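Local structure of endo-b-1,4-glucanase (Nasutitermes takasagoensis, 1KS8) at residues 1-9 and 332-341; 15-23 and 50-60. The protein probably cuts internal beta-1,4-glucosidic linkages in cellulose and related beta-glucans, as a family 9 glycoside hydrolase with an (alpha/alpha)6 catalytic domain. All coordinates share one frame; numbering follows the deposited sequence.

Contact 1: residues 1-9 and 332-341. Unlike the reference sequence in segment 1-9: Met1 (reference Ala).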
loop_
_atom_site.group_PDB
_atom_site.type_symbol
_atom_site.label_atom_id
_atom_site.label_comp_id
_atom_site.label_asym_id
_atom_site.label_seq_id
_atom_site.Cartn_x
_atom_site.Cartn_y
_atom_site.Cartn_z
ATOM N N MET A 1 15.970 21.290 -5.854
ATOM C CA MET A 1 14.640 21.597 -5.255
ATOM C C MET A 1 13.607 21.877 -6.341
ATOM O O MET A 1 13.806 21.526 -7.505
ATOM C CB MET A 1 14.746 22.811 -4.328
ATOM C CG MET A 1 15.214 24.083 -5.019
ATOM S SD MET A 1 15.156 25.522 -3.931
ATOM C CE MET A 1 13.510 26.141 -4.286
ATOM N N ALA A 2 12.507 22.512 -5.950
ATOM C CA ALA A 2 11.434 22.847 -6.879
ATOM C C ALA A 2 10.940 21.602 -7.606
ATOM O O ALA A 2 10.991 21.526 -8.835
ATOM C CB ALA A 2 11.923 23.882 -7.884
ATOM N N TYR A 3 10.457 20.628 -6.841
ATOM C CA TYR A 3 9.959 19.383 -7.414
ATOM C C TYR A 3 8.519 19.495 -7.903
ATOM O O TYR A 3 7.681 20.143 -7.274
ATOM C CB TYR A 3 10.053 18.252 -6.386
ATOM C CG TYR A 3 11.463 17.917 -5.966
ATOM C CD1 TYR A 3 12.387 17.421 -6.886
ATOM C CD2 TYR A 3 11.879 18.105 -4.651
ATOM C CE1 TYR A 3 13.694 17.119 -6.501
ATOM C CE2 TYR A 3 13.181 17.809 -4.257
ATOM C CZ TYR A 3 14.082 17.318 -5.185
ATOM O OH TYR A 3 15.375 17.042 -4.799
ATOM N N ASP A 4 8.246 18.850 -9.031
ATOM C CA ASP A 4 6.915 18.838 -9.629
ATOM C C ASP A 4 6.131 17.698 -8.979
ATOM O O ASP A 4 6.052 16.598 -9.531
ATOM C CB ASP A 4 7.039 18.586 -11.133
ATOM C CG ASP A 4 5.728 18.766 -11.870
ATOM O OD1 ASP A 4 4.665 18.801 -11.216
ATOM O OD2 ASP A 4 5.770 18.862 -13.118
ATOM N N TYR A 5 5.554 17.962 -7.809
ATOM C CA TYR A 5 4.800 16.939 -7.087
ATOM C C TYR A 5 3.641 16.380 -7.895
ATOM O O TYR A 5 3.303 15.205 -7.768
ATOM C CB TYR A 5 4.277 17.492 -5.758
ATOM C CG TYR A 5 5.365 17.983 -4.837
ATOM C CD1 TYR A 5 6.351 17.117 -4.360
ATOM C CD2 TYR A 5 5.426 19.320 -4.458
ATOM C CE1 TYR A 5 7.370 17.573 -3.534
ATOM C CE2 TYR A 5 6.439 19.788 -3.636
ATOM C CZ TYR A 5 7.410 18.912 -3.178
ATOM O OH TYR A 5 8.421 19.390 -2.381
ATOM N N LYS A 6 3.020 17.218 -8.717
ATOM C CA LYS A 6 1.912 16.754 -9.541
ATOM C C LYS A 6 2.387 15.640 -10.465
ATOM O O LYS A 6 1.711 14.625 -10.625
ATOM C CB LYS A 6 1.339 17.899 -10.375
ATOM C CG LYS A 6 0.607 18.958 -9.571
ATOM C CD LYS A 6 0.062 20.050 -10.482
ATOM C CE LYS A 6 -0.739 21.078 -9.699
ATOM N NZ LYS A 6 0.088 21.780 -8.680
ATOM N N GLN A 7 3.557 15.822 -11.071
ATOM C CA GLN A 7 4.074 14.804 -11.971
ATOM C C GLN A 7 4.563 13.568 -11.220
ATOM O O GLN A 7 4.458 12.459 -11.736
ATOM C CB GLN A 7 5.193 15.365 -12.854
ATOM C CG GLN A 7 5.664 14.378 -13.924
ATOM C CD GLN A 7 4.527 13.875 -14.803
ATOM O OE1 GLN A 7 4.352 12.666 -14.985
ATOM N NE2 GLN A 7 3.754 14.800 -15.359
ATOM N N VAL A 8 5.102 13.738 -10.014
ATOM C CA VAL A 8 5.549 12.560 -9.280
ATOM C C VAL A 8 4.309 11.734 -8.928
ATOM O O VAL A 8 4.351 10.504 -8.953
ATOM C CB VAL A 8 6.335 12.930 -8.001
ATOM C CG1 VAL A 8 6.836 11.663 -7.316
ATOM C CG2 VAL A 8 7.519 13.816 -8.360
ATOM N N LEU A 9 3.203 12.413 -8.620
ATOM C CA LEU A 9 1.947 11.726 -8.306
ATOM C C LEU A 9 1.517 10.907 -9.524
ATOM O O LEU A 9 1.144 9.741 -9.400
ATOM C CB LEU A 9 0.851 12.738 -7.941
ATOM C CG LEU A 9 -0.563 12.192 -7.693
ATOM C CD1 LEU A 9 -0.534 11.087 -6.649
ATOM C CD2 LEU A 9 -1.467 13.326 -7.230
ATOM N N GLN A 332 7.393 17.267 4.154
ATOM C CA GLN A 332 7.944 17.624 2.853
ATOM C C GLN A 332 9.435 17.291 2.750
ATOM O O GLN A 332 9.906 16.884 1.688
ATOM C CB GLN A 332 7.727 19.114 2.564
ATOM C CG GLN A 332 8.093 19.510 1.137
ATOM C CD GLN A 332 8.004 21.006 0.883
ATOM O OE1 GLN A 332 8.077 21.453 -0.263
ATOM N NE2 GLN A 332 7.860 21.785 1.947
ATOM N N THR A 333 10.186 17.460 3.837
ATOM C CA THR A 333 11.612 17.152 3.769
ATOM C C THR A 333 11.843 15.667 3.500
ATOM O O THR A 333 12.806 15.295 2.832
ATOM C CB THR A 333 12.374 17.529 5.065
ATOM O OG1 THR A 333 11.931 16.704 6.150
ATOM C CG2 THR A 333 12.156 18.996 5.408
ATOM N N GLN A 334 10.960 14.819 4.017
ATOM C CA GLN A 334 11.108 13.384 3.817
ATOM C C GLN A 334 10.789 13.008 2.379
ATOM O O GLN A 334 11.521 12.239 1.753
ATOM C CB GLN A 334 10.211 12.625 4.797
ATOM C CG GLN A 334 10.560 12.921 6.248
ATOM C CD GLN A 334 12.014 12.610 6.564
ATOM O OE1 GLN A 334 12.422 11.453 6.572
ATOM N NE2 GLN A 334 12.803 13.650 6.815
ATOM N N ILE A 335 9.699 13.553 1.851
ATOM C CA ILE A 335 9.336 13.281 0.470
ATOM C C ILE A 335 10.432 13.854 -0.431
ATOM O O ILE A 335 10.866 13.207 -1.384
ATOM C CB ILE A 335 7.975 13.920 0.115
ATOM C CG1 ILE A 335 6.870 13.308 0.986
ATOM C CG2 ILE A 335 7.668 13.726 -1.364
ATOM C CD1 ILE A 335 6.751 11.793 0.884
ATOM N N ASP A 336 10.897 15.060 -0.115
ATOM C CA ASP A 336 11.946 15.686 -0.913
ATOM C C ASP A 336 13.252 14.898 -0.890
ATOM O O ASP A 336 14.016 14.935 -1.856
ATOM C CB ASP A 336 12.183 17.126 -0.452
ATOM C CG ASP A 336 11.072 18.063 -0.887
ATOM O OD1 ASP A 336 10.183 17.618 -1.644
ATOM O OD2 ASP A 336 11.087 19.245 -0.479
ATOM N N TYR A 337 13.525 14.196 0.205
ATOM C CA TYR A 337 14.737 13.395 0.252
ATOM C C TYR A 337 14.581 12.289 -0.790
ATOM O O TYR A 337 15.496 12.028 -1.571
ATOM C CB TYR A 337 14.956 12.785 1.641
ATOM C CG TYR A 337 16.216 11.950 1.727
ATOM C CD1 TYR A 337 16.283 10.690 1.130
ATOM C CD2 TYR A 337 17.357 12.435 2.371
ATOM C CE1 TYR A 337 17.451 9.935 1.170
ATOM C CE2 TYR A 337 18.532 11.687 2.415
ATOM C CZ TYR A 337 18.572 10.438 1.812
ATOM O OH TYR A 337 19.728 9.694 1.838
ATOM N N ALA A 338 13.415 11.649 -0.811
ATOM C CA ALA A 338 13.164 10.580 -1.769
ATOM C C ALA A 338 13.268 11.080 -3.204
ATOM O O ALA A 338 13.688 10.344 -4.098
ATOM C CB ALA A 338 11.783 9.975 -1.533
ATOM N N LEU A 339 12.887 12.335 -3.426
ATOM C CA LEU A 339 12.924 12.910 -4.765
ATOM C C LEU A 339 14.298 13.397 -5.206
ATOM O O LEU A 339 14.502 13.668 -6.388
ATOM C CB LEU A 339 11.910 14.053 -4.880
ATOM C CG LEU A 339 10.457 13.687 -4.554
ATOM C CD1 LEU A 339 9.559 14.891 -4.812
ATOM C CD2 LEU A 339 10.014 12.503 -5.400
ATOM N N GLY A 340 15.239 13.523 -4.272
ATOM C CA GLY A 340 16.571 13.954 -4.661
ATOM C C GLY A 340 17.370 14.880 -3.762
ATOM O O GLY A 340 18.539 15.123 -4.043
ATOM N N ASP A 341 16.782 15.392 -2.686
ATOM C CA ASP A 341 17.522 16.307 -1.820
ATOM C C ASP A 341 18.753 15.706 -1.145
ATOM O O ASP A 341 19.609 16.437 -0.644
ATOM C CB ASP A 341 16.587 16.914 -0.770
ATOM C CG ASP A 341 15.775 18.070 -1.323
ATOM O OD1 ASP A 341 15.826 18.301 -2.550
ATOM O OD2 ASP A 341 15.089 18.751 -0.532
#
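Tyr3 and Tyr5 join the N-terminal arm and the first turn of helix 5-18 to the last turns of helix 324-341 in a partly buried, mixed polar and apolar contact at the periphery of the domain. The axes of the two short helical pieces come no nearer than 12.6 Å, at an angle of 74°, and side chains bridge the gap. Leu339 fills its middle: its CB sits 3.7 Å from the centroid of the Tyr3 ring, straight over one face, while Met1 CA lies towards the rim of the other. CD1 of Leu339 touches both Tyr3 CB and Tyr5 CE1, and CD2 reaches Val8 CG1 at 3.8 Å. With CG anti to its carbonyl carbon (chi1 -64°), Tyr3 slides past Leu339 in the opposite sense and carries OH to Asp341 OD1, a 2.6 Å hydrogen bond met on the anti side, with the hydroxyl 34° out of the carboxylate plane. An alanine in place of Tyr3 is likely to leave this carboxylate without its phenol partner and uncover Leu339 CB. The Tyr5 hydroxyl has two acceptors for one proton, Asp336 OD1 at 2.6 Å and Gln332 OE1 at 3.0 Å; ring and Asp336 carboxylate are nearly coplanar. Val429 and Leu425 of helix 415-430 touch Tyr5 and Val8, placing the contact within the helical packing of the (alpha/alpha)6 barrel fold of family 9 glycoside hydrolases.

Contact 2: residues 15-23 and 50-60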
loop_
_atom_site.group_PDB
_atom_site.type_symbol
_atom_site.label_atom_id
_atom_site.label_comp_id
_atom_site.label_asym_id
_atom_site.label_seq_id
_atom_site.Cartn_x
_atom_site.Cartn_y
_atom_site.Cartn_z
ATOM N N PHE A 15 3.392 3.560 -11.704
ATOM C CA PHE A 15 3.975 2.405 -11.037
ATOM C C PHE A 15 2.858 1.405 -10.746
ATOM O O PHE A 15 3.011 0.210 -10.986
ATOM C CB PHE A 15 4.669 2.800 -9.727
ATOM C CG PHE A 15 5.025 1.617 -8.856
ATOM C CD1 PHE A 15 5.903 0.635 -9.307
ATOM C CD2 PHE A 15 4.453 1.471 -7.596
ATOM C CE1 PHE A 15 6.205 -0.477 -8.512
ATOM C CE2 PHE A 15 4.749 0.362 -6.796
ATOM C CZ PHE A 15 5.624 -0.611 -7.254
ATOM N N TYR A 16 1.727 1.881 -10.232
ATOM C CA TYR A 16 0.642 0.953 -9.953
ATOM C C TYR A 16 0.129 0.293 -11.234
ATOM O O TYR A 16 -0.233 -0.880 -11.219
ATOM C CB TYR A 16 -0.473 1.647 -9.157
ATOM C CG TYR A 16 -0.106 1.787 -7.690
ATOM C CD1 TYR A 16 0.039 0.658 -6.881
ATOM C CD2 TYR A 16 0.167 3.035 -7.129
ATOM C CE1 TYR A 16 0.452 0.768 -5.554
ATOM C CE2 TYR A 16 0.580 3.157 -5.801
ATOM C CZ TYR A 16 0.721 2.021 -5.022
ATOM O OH TYR A 16 1.137 2.134 -3.715
ATOM N N GLU A 17 0.120 1.021 -12.350
ATOM C CA GLU A 17 -0.317 0.402 -13.600
ATOM C C GLU A 17 0.655 -0.728 -13.945
ATOM O O GLU A 17 0.253 -1.758 -14.484
ATOM C CB GLU A 17 -0.343 1.406 -14.764
ATOM C CG GLU A 17 -1.453 2.443 -14.705
ATOM C CD GLU A 17 -1.833 2.969 -16.080
ATOM O OE1 GLU A 17 -2.535 4.002 -16.153
ATOM O OE2 GLU A 17 -1.442 2.340 -17.087
ATOM N N ALA A 18 1.934 -0.530 -13.631
ATOM C CA ALA A 18 2.962 -1.531 -13.910
ATOM C C ALA A 18 2.826 -2.772 -13.030
ATOM O O ALA A 18 3.393 -3.821 -13.342
ATOM C CB ALA A 18 4.354 -0.919 -13.727
ATOM N N GLN A 19 2.081 -2.644 -11.934
ATOM C CA GLN A 19 1.873 -3.748 -10.995
ATOM C C GLN A 19 0.574 -4.508 -11.240
ATOM O O GLN A 19 0.275 -5.477 -10.543
ATOM C CB GLN A 19 1.861 -3.219 -9.558
ATOM C CG GLN A 19 3.175 -2.629 -9.083
ATOM C CD GLN A 19 4.302 -3.640 -9.104
ATOM O OE1 GLN A 19 5.110 -3.666 -10.031
ATOM N NE2 GLN A 19 4.356 -4.491 -8.084
ATOM N N ARG A 20 -0.204 -4.074 -12.224
ATOM C CA ARG A 20 -1.474 -4.727 -12.504
ATOM C C ARG A 20 -1.366 -6.160 -13.004
ATOM O O ARG A 20 -0.567 -6.473 -13.890
ATOM C CB ARG A 20 -2.270 -3.914 -13.525
ATOM C CG ARG A 20 -2.772 -2.590 -13.008
ATOM C CD ARG A 20 -3.394 -1.786 -14.129
ATOM N NE ARG A 20 -3.996 -0.555 -13.630
ATOM C CZ ARG A 20 -4.617 0.335 -14.397
ATOM N NH1 ARG A 20 -4.716 0.133 -15.703
ATOM N NH2 ARG A 20 -5.150 1.419 -13.851
ATOM N N SER A 21 -2.185 -7.023 -12.419
ATOM C CA SER A 21 -2.257 -8.423 -12.807
ATOM C C SER A 21 -3.588 -8.605 -13.540
ATOM O O SER A 21 -4.522 -7.821 -13.344
ATOM C CB SER A 21 -2.220 -9.320 -11.562
ATOM O OG SER A 21 -2.324 -10.690 -11.920
ATOM N N GLY A 22 -3.666 -9.622 -14.396
ATOM C CA GLY A 22 -4.898 -9.890 -15.121
ATOM C C GLY A 22 -4.979 -9.272 -16.503
ATOM O O GLY A 22 -3.962 -8.983 -17.130
ATOM N N ARG A 23 -6.204 -9.083 -16.984
ATOM C CA ARG A 23 -6.435 -8.490 -18.298
ATOM C C ARG A 23 -6.352 -6.971 -18.181
ATOM O O ARG A 23 -7.120 -6.353 -17.443
ATOM C CB ARG A 23 -7.811 -8.905 -18.824
ATOM C CG ARG A 23 -8.064 -8.499 -20.265
ATOM C CD ARG A 23 -9.384 -9.042 -20.803
ATOM N NE ARG A 23 -9.412 -10.503 -20.858
ATOM C CZ ARG A 23 -9.736 -11.290 -19.837
ATOM N NH1 ARG A 23 -10.069 -10.763 -18.666
ATOM N NH2 ARG A 23 -9.723 -12.609 -19.985
ATOM N N GLY A 50 -6.995 -10.424 -11.867
ATOM C CA GLY A 50 -6.951 -9.015 -11.532
ATOM C C GLY A 50 -6.109 -8.754 -10.299
ATOM O O GLY A 50 -5.282 -9.583 -9.911
ATOM N N GLY A 51 -6.321 -7.601 -9.676
ATOM C CA GLY A 51 -5.550 -7.258 -8.497
ATOM C C GLY A 51 -4.138 -6.831 -8.856
ATOM O O GLY A 51 -3.793 -6.704 -10.034
ATOM N N TYR A 52 -3.319 -6.617 -7.834
ATOM C CA TYR A 52 -1.938 -6.191 -8.027
ATOM C C TYR A 52 -0.902 -7.237 -7.654
ATOM O O TYR A 52 -1.055 -7.954 -6.662
ATOM C CB TYR A 52 -1.626 -4.965 -7.168
ATOM C CG TYR A 52 -2.305 -3.686 -7.572
ATOM C CD1 TYR A 52 -1.928 -3.016 -8.733
ATOM C CD2 TYR A 52 -3.296 -3.120 -6.775
ATOM C CE1 TYR A 52 -2.514 -1.813 -9.091
ATOM C CE2 TYR A 52 -3.893 -1.912 -7.122
ATOM C CZ TYR A 52 -3.494 -1.265 -8.282
ATOM O OH TYR A 52 -4.063 -0.065 -8.638
ATOM N N PHE A 53 0.154 -7.315 -8.454
ATOM C CA PHE A 53 1.272 -8.189 -8.135
ATOM C C PHE A 53 1.884 -7.419 -6.968
ATOM O O PHE A 53 1.902 -6.183 -6.970
ATOM C CB PHE A 53 2.246 -8.266 -9.309
ATOM C CG PHE A 53 1.724 -9.060 -10.475
ATOM C CD1 PHE A 53 1.239 -10.352 -10.291
ATOM C CD2 PHE A 53 1.760 -8.535 -11.762
ATOM C CE1 PHE A 53 0.801 -11.115 -11.374
ATOM C CE2 PHE A 53 1.326 -9.290 -12.852
ATOM C CZ PHE A 53 0.848 -10.581 -12.656
ATOM N N ASP A 54 2.394 -8.130 -5.972
ATOM C CA ASP A 54 2.916 -7.464 -4.786
ATOM C C ASP A 54 4.118 -6.549 -4.933
ATOM O O ASP A 54 4.074 -5.385 -4.534
ATOM C CB ASP A 54 3.234 -8.495 -3.707
ATOM C CG ASP A 54 3.692 -7.852 -2.416
ATOM O OD1 ASP A 54 2.884 -7.126 -1.795
ATOM O OD2 ASP A 54 4.861 -8.059 -2.026
ATOM N N ALA A 55 5.192 -7.077 -5.506
ATOM C CA ALA A 55 6.417 -6.306 -5.621
ATOM C C ALA A 55 7.117 -6.567 -6.946
ATOM O O ALA A 55 6.574 -6.256 -8.001
ATOM C CB ALA A 55 7.330 -6.665 -4.454
ATOM N N GLY A 56 8.328 -7.114 -6.889
ATOM C CA GLY A 56 9.053 -7.423 -8.112
ATOM C C GLY A 56 8.714 -8.828 -8.580
ATOM O O GLY A 56 9.232 -9.298 -9.600
ATOM N N ASP A 57 7.837 -9.482 -7.820
ATOM C CA ASP A 57 7.372 -10.842 -8.079
ATOM C C ASP A 57 5.954 -10.822 -8.642
ATOM O O ASP A 57 5.425 -9.761 -8.972
ATOM C CB ASP A 57 7.407 -11.653 -6.776
ATOM C CG ASP A 57 6.571 -11.026 -5.665
ATOM O OD1 ASP A 57 6.155 -9.852 -5.798
ATOM O OD2 ASP A 57 6.337 -11.705 -4.640
ATOM N N PHE A 58 5.330 -11.992 -8.738
ATOM C CA PHE A 58 3.981 -12.066 -9.286
ATOM C C PHE A 58 2.968 -12.713 -8.358
ATOM O O PHE A 58 1.899 -13.152 -8.787
ATOM C CB PHE A 58 4.019 -12.757 -10.657
ATOM C CG PHE A 58 4.905 -12.051 -11.648
ATOM C CD1 PHE A 58 5.957 -12.719 -12.264
ATOM C CD2 PHE A 58 4.722 -10.694 -11.915
ATOM C CE1 PHE A 58 6.821 -12.044 -13.131
ATOM C CE2 PHE A 58 5.577 -10.009 -12.778
ATOM C CZ PHE A 58 6.629 -10.686 -13.387
ATOM N N VAL A 59 3.301 -12.760 -7.074
ATOM C CA VAL A 59 2.374 -13.299 -6.094
ATOM C C VAL A 59 1.411 -12.174 -5.733
ATOM O O VAL A 59 1.788 -10.999 -5.703
ATOM C CB VAL A 59 3.084 -13.730 -4.787
ATOM C CG1 VAL A 59 2.058 -14.207 -3.769
ATOM C CG2 VAL A 59 4.086 -14.829 -5.067
ATOM N N LYS A 60 0.161 -12.538 -5.483
ATOM C CA LYS A 60 -0.836 -11.573 -5.062
ATOM C C LYS A 60 -1.013 -11.825 -3.559
ATOM O O LYS A 60 -1.705 -12.757 -3.142
ATOM C CB LYS A 60 -2.131 -11.773 -5.863
ATOM C CG LYS A 60 -2.006 -11.176 -7.269
ATOM C CD LYS A 60 -2.754 -11.941 -8.355
ATOM C CE LYS A 60 -4.256 -11.936 -8.163
ATOM N NZ LYS A 60 -4.941 -12.377 -9.421
HETATM O O HOH W 1 -3.723 0.803 -11.204
HETATM O O HOH W 2 -4.776 -12.041 -12.522
#
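Tyr16 turns a ring edge towards the face of Tyr52, an edge-to-face pair with centroids 5.7 Å apart and planes at 61°; Tyr16 CD1 stands over the rim of that face. Arg20 runs alongside Tyr52 in the same direction, and its extended chain brings NE to the same water as Tyr52 OH: Arg20 NE donates to it, and it donates to Tyr52 OH, which is also bonded to Ala95 O. Glu17 CG lies over one face of the guanidinium.

Just past helix 5-18 the backbones of Arg20 and Tyr52 form a single beta bridge. Phe53 N meets Gln19 O at 2.8 Å, almost straight, and Ser21 N donates to Gly51 O at 2.9 Å. The bridge ties the chain leaving this helix to a loop that runs beside the predicted active site of this family 9 hydrolase, where Ala55 touches Glu412, predicted to be catalytic.

Gln19 bends at chi2 (-61°), bringing NE2 to Ala55 O at 2.8 Å, in the carbonyl plane on a lone pair; a weak second bond goes to Phe53 O, while OE1 is bonded to His360. The Phe53 ring is sandwiched: Ser21 CB packs over one face, 3.5 Å from the centroid, and Phe58 presents its edge to the other. Ser21 OG reaches a second water that accepts from Gly50 N and, weakly, from Lys60 NZ. That ammonium also donates to Gly50 O at 2.9 Å and forms a salt bridge with Asp40.

From the N terminus the chain enters helix 5-18, whose two ends serve different contacts. At and just beyond the C-terminal end of this helix, contact 2 closes a short loop: the 26 residues between 15-23 and 50-60 contain neither helix nor strand, and the chain then passes into strand 60-61 and helix 62-78. Contact 1 closes a far longer loop, spanning 322 residues, many of them helical, before 332-341 returns to the start of the chain. The shorter loop therefore lies wholly within the longer one. The centres of contacts 1 and 2 are about 25 Å apart and the two do not touch; helix 5-18 links the peripheral end of helix 324-341 to the buried loop near the predicted active site.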